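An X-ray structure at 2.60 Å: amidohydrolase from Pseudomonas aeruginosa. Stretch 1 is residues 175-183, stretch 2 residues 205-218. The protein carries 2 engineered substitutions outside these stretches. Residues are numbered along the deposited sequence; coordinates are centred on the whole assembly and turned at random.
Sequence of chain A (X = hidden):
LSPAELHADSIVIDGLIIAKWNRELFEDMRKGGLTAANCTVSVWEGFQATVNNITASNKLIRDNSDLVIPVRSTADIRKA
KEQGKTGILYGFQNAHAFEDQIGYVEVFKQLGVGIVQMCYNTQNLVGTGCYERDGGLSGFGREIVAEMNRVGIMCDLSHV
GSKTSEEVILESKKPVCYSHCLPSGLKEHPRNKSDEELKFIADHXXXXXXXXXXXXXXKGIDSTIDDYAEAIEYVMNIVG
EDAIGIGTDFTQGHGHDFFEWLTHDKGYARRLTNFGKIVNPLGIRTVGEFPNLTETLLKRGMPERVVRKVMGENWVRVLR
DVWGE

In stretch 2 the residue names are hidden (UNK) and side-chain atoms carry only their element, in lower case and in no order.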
# COMPACT_ATOMS: atom_id res chain seq x y z
N PRO A 175 17.42 7.66 16.09
CA PRO A 175 18.27 7.41 14.93
C PRO A 175 17.69 6.34 14.00
O PRO A 175 17.11 5.36 14.46
CB PRO A 175 19.58 6.96 15.56
CG PRO A 175 19.61 7.71 16.84
CD PRO A 175 18.20 7.55 17.34
N VAL A 176 17.82 6.55 12.70
CA VAL A 176 17.36 5.58 11.71
C VAL A 176 18.63 5.05 11.03
O VAL A 176 19.73 5.50 11.34
CB VAL A 176 16.42 6.20 10.67
CG1 VAL A 176 15.16 6.72 11.36
CG2 VAL A 176 17.13 7.31 9.93
N CYS A 177 18.49 4.11 10.12
CA CYS A 177 19.68 3.56 9.49
C CYS A 177 19.50 3.02 8.09
O CYS A 177 18.38 2.84 7.61
CB CYS A 177 20.22 2.42 10.35
SG CYS A 177 19.09 0.97 10.38
N TYR A 178 20.64 2.79 7.44
CA TYR A 178 20.70 2.18 6.12
C TYR A 178 21.51 0.94 6.48
O TYR A 178 22.72 0.88 6.23
CB TYR A 178 21.50 3.02 5.13
CG TYR A 178 20.81 4.26 4.59
CD1 TYR A 178 19.48 4.22 4.19
CD2 TYR A 178 21.51 5.46 4.46
CE1 TYR A 178 18.85 5.35 3.66
CE2 TYR A 178 20.89 6.60 3.93
CZ TYR A 178 19.57 6.53 3.54
OH TYR A 178 18.96 7.65 3.01
N SER A 179 20.84 -0.03 7.10
CA SER A 179 21.48 -1.28 7.53
C SER A 179 22.46 -1.86 6.53
O SER A 179 23.49 -2.41 6.92
CB SER A 179 20.42 -2.33 7.88
OG SER A 179 19.66 -2.69 6.74
N HIS A 180 22.14 -1.76 5.24
CA HIS A 180 23.02 -2.30 4.21
C HIS A 180 22.94 -1.56 2.88
O HIS A 180 21.97 -1.69 2.14
CB HIS A 180 22.71 -3.79 4.00
CG HIS A 180 21.31 -4.09 3.56
ND1 HIS A 180 20.21 -3.86 4.36
CD2 HIS A 180 20.83 -4.61 2.41
CE1 HIS A 180 19.11 -4.23 3.72
NE2 HIS A 180 19.46 -4.69 2.53
N CYS A 181 23.97 -0.78 2.58
CA CYS A 181 24.00 -0.03 1.32
C CYS A 181 25.43 0.31 0.90
O CYS A 181 26.38 0.07 1.63
CB CYS A 181 23.20 1.25 1.46
SG CYS A 181 23.97 2.40 2.60
N LEU A 182 25.56 0.88 -0.28
CA LEU A 182 26.85 1.26 -0.81
C LEU A 182 26.79 2.64 -1.43
O LEU A 182 25.73 3.09 -1.85
CB LEU A 182 27.31 0.24 -1.85
CG LEU A 182 27.81 -1.07 -1.25
CD1 LEU A 182 28.10 -2.08 -2.36
CD2 LEU A 182 29.07 -0.78 -0.44
N PRO A 183 27.94 3.34 -1.49
CA PRO A 183 28.03 4.69 -2.05
C PRO A 183 27.86 4.75 -3.56
O PRO A 183 28.52 4.01 -4.29
CB PRO A 183 29.41 5.13 -1.61
CG PRO A 183 30.19 3.87 -1.75
CD PRO A 183 29.28 2.85 -1.11
N UNK A 205 22.11 12.33 13.26
CA UNK A 205 22.34 11.26 14.22
C UNK A 205 22.08 9.86 13.69
O UNK A 205 21.91 8.92 14.47
N UNK A 206 22.06 9.72 12.36
CA UNK A 206 21.81 8.43 11.76
C UNK A 206 22.98 7.46 11.77
O UNK A 206 24.09 7.80 12.19
N UNK A 207 22.73 6.25 11.29
CA UNK A 207 23.74 5.21 11.24
C UNK A 207 23.78 4.61 9.85
O UNK A 207 22.78 4.63 9.13
c UNK A 207 23.40 4.11 12.26
c UNK A 207 24.48 3.10 12.45
c UNK A 207 25.64 3.41 13.15
c UNK A 207 24.35 1.83 11.90
c UNK A 207 25.37 0.89 12.03
c UNK A 207 26.66 2.48 13.29
c UNK A 207 26.52 1.21 12.72
N UNK A 208 24.94 4.08 9.45
CA UNK A 208 25.07 3.49 8.12
C UNK A 208 25.89 2.21 8.10
O UNK A 208 27.07 2.21 8.42
c UNK A 208 25.74 4.46 7.13
c UNK A 208 25.99 3.74 5.80
c UNK A 208 24.88 5.70 6.95
N UNK A 209 25.24 1.11 7.73
CA UNK A 209 25.93 -0.17 7.64
C UNK A 209 26.30 -0.39 6.17
O UNK A 209 25.42 -0.44 5.31
N UNK A 210 27.60 -0.50 5.89
CA UNK A 210 28.07 -0.71 4.52
C UNK A 210 27.94 -2.17 4.13
O UNK A 210 28.32 -3.06 4.90
c UNK A 210 29.71 1.13 4.90
c UNK A 210 29.53 -0.27 4.36
c UNK A 210 29.93 -0.33 2.91
N UNK A 211 27.40 -2.41 2.94
CA UNK A 211 27.20 -3.77 2.44
C UNK A 211 28.26 -4.15 1.40
O UNK A 211 29.09 -3.33 1.01
c UNK A 211 25.73 -3.12 0.49
o UNK A 211 25.56 -5.30 1.52
c UNK A 211 25.81 -3.92 1.79
N UNK A 212 28.21 -5.40 0.96
CA UNK A 212 29.17 -5.92 -0.02
C UNK A 212 28.52 -6.66 -1.19
O UNK A 212 29.18 -7.45 -1.87
c UNK A 212 30.91 -8.72 3.85
c UNK A 212 30.15 -6.86 0.68
se UNK A 212 30.67 -9.35 2.05
c UNK A 212 29.46 -8.00 1.41
N UNK A 213 27.25 -6.39 -1.45
CA UNK A 213 26.56 -7.06 -2.54
C UNK A 213 27.19 -6.76 -3.90
O UNK A 213 27.20 -5.62 -4.35
c UNK A 213 22.60 -9.64 -4.39
c UNK A 213 22.71 -8.37 -4.96
c UNK A 213 25.09 -6.67 -2.57
c UNK A 213 23.29 -9.93 -3.22
c UNK A 213 24.10 -8.96 -2.63
c UNK A 213 24.21 -7.70 -3.20
c UNK A 213 23.52 -7.41 -4.36
N UNK A 214 27.70 -7.81 -4.54
CA UNK A 214 28.37 -7.70 -5.84
C UNK A 214 27.77 -6.67 -6.79
O UNK A 214 28.43 -5.71 -7.18
c UNK A 214 28.41 -9.07 -6.51
N UNK A 215 26.50 -6.85 -7.19
CA UNK A 215 25.80 -5.94 -8.10
C UNK A 215 26.04 -4.45 -7.85
O UNK A 215 26.16 -3.67 -8.80
c UNK A 215 24.42 -7.79 -7.68
c UNK A 215 24.34 -6.32 -7.91
c UNK A 215 25.57 -7.90 -6.70
N UNK A 216 26.11 -4.07 -6.57
CA UNK A 216 26.28 -2.66 -6.20
C UNK A 216 27.72 -2.19 -5.99
O UNK A 216 27.95 -1.06 -5.57
c UNK A 216 23.56 -3.46 -3.69
c UNK A 216 24.10 -3.02 -4.90
c UNK A 216 22.10 -3.81 -6.03
c UNK A 216 25.46 -2.35 -4.94
c UNK A 216 23.35 -3.20 -6.06
c UNK A 216 22.31 -4.07 -3.65
c UNK A 216 21.58 -4.25 -4.82
N UNK A 217 28.70 -3.04 -6.27
CA UNK A 217 30.10 -2.67 -6.10
C UNK A 217 30.70 -2.15 -7.39
O UNK A 217 30.32 -2.60 -8.48
c UNK A 217 30.66 -4.23 -4.12
c UNK A 217 31.15 -5.64 -3.85
c UNK A 217 30.90 -3.87 -5.59
c UNK A 217 31.36 -3.22 -3.21
N UNK A 218 31.62 -1.20 -7.28
CA UNK A 218 32.25 -0.62 -8.46
C UNK A 218 32.84 -1.67 -9.40
O UNK A 218 32.71 -1.55 -10.62
c UNK A 218 35.23 1.86 -8.82
c UNK A 218 35.95 2.41 -10.03
n UNK A 218 37.16 3.19 -9.64
c UNK A 218 34.06 0.99 -9.24
c UNK A 218 33.35 0.36 -8.05
O HOH W 1 29.56 1.37 -4.35

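Position 205 has no side-chain atoms. Its O lies 3.2 Å from Pro175 CB, and its phi is positive, which favours glycine. It is Gly205.

Position 206 also has backbone atoms alone. Its CA lies 3.6 Å from Val176 O. It is Gly206.

Position 207 has one carbon and then a ring of six carbons, with no oxygen. Its CB lies 4.1 Å from Cys177 CB, which sits at the ring edge. This is Phe207.

Position 208 has three carbons, one carrying the other two. The branch at CB means valine, Val208. CG2 lies 4.2 Å from Tyr178 CD2, at the edge of the tyrosine ring. CG1 lies 4.0 Å from Cys181 SG.

Position 209 has no side-chain atoms. An ideal CB would fall 2.3 Å from Ser179 O, a clash. It is Gly209.

Position 210 again has three carbons, forked at CB. It is Val210, and CG1 packs 3.5 Å from Leu182 CD2.

Position 211 has one carbon carrying an oxygen and a carbon. The atoms fit threonine, and its CB lies 3.8 Å from His180 CB. In Thr211, CG2 lies 3.4 Å from Leu182 CG, while OG1 is hydrogen-bonded elsewhere in the structure.

Position 212 has an unbranched chain of two carbons, selenium and a carbon. It is Met212, present as selenomethionine, and makes no contact with stretch 1.

Position 213 has one carbon and a six-carbon ring. It is Phe213, and its ring leads away from stretch 1.

Position 214 has one carbon. It is Ala214, without contact.

Position 215 has three carbons closing a ring onto the backbone N. It is Pro215, also without contact.

Position 216 has one carbon and a six-carbon ring. Its CB lies 3.7 Å from Leu182 CD1. It is Phe216.

Position 217 has four carbons, forked at the second. It is Leu217, with CD2 3.6 Å from Leu182 CD1.

Position 218 has four carbons in a row ending in nitrogen. It is Lys218, exposed and free of stretch 1.

The contact is a parallel strand pairing. Phe207 N donates to Val176 O (3.1 Å), Tyr178 N to Phe207 O (3.3 Å) and Gly209 N to Tyr178 O (2.9 Å). The register then shifts by one at a beta bulge. Gly209 leaves room there for Ser179 O. Pairing resumes as Cys181 N donates to Gly209 O (3.1 Å) and Thr211 N to Cys181 O (3.0 Å). Beyond it, Leu182 packs against Val210, Thr211, Phe216 and Leu217. A water donates to Pro183 O (2.8 Å) and Phe216 O (3.2 Å), linking the stretches there.

Stretch 2 205-218: GGFVGVTMFAPFLK
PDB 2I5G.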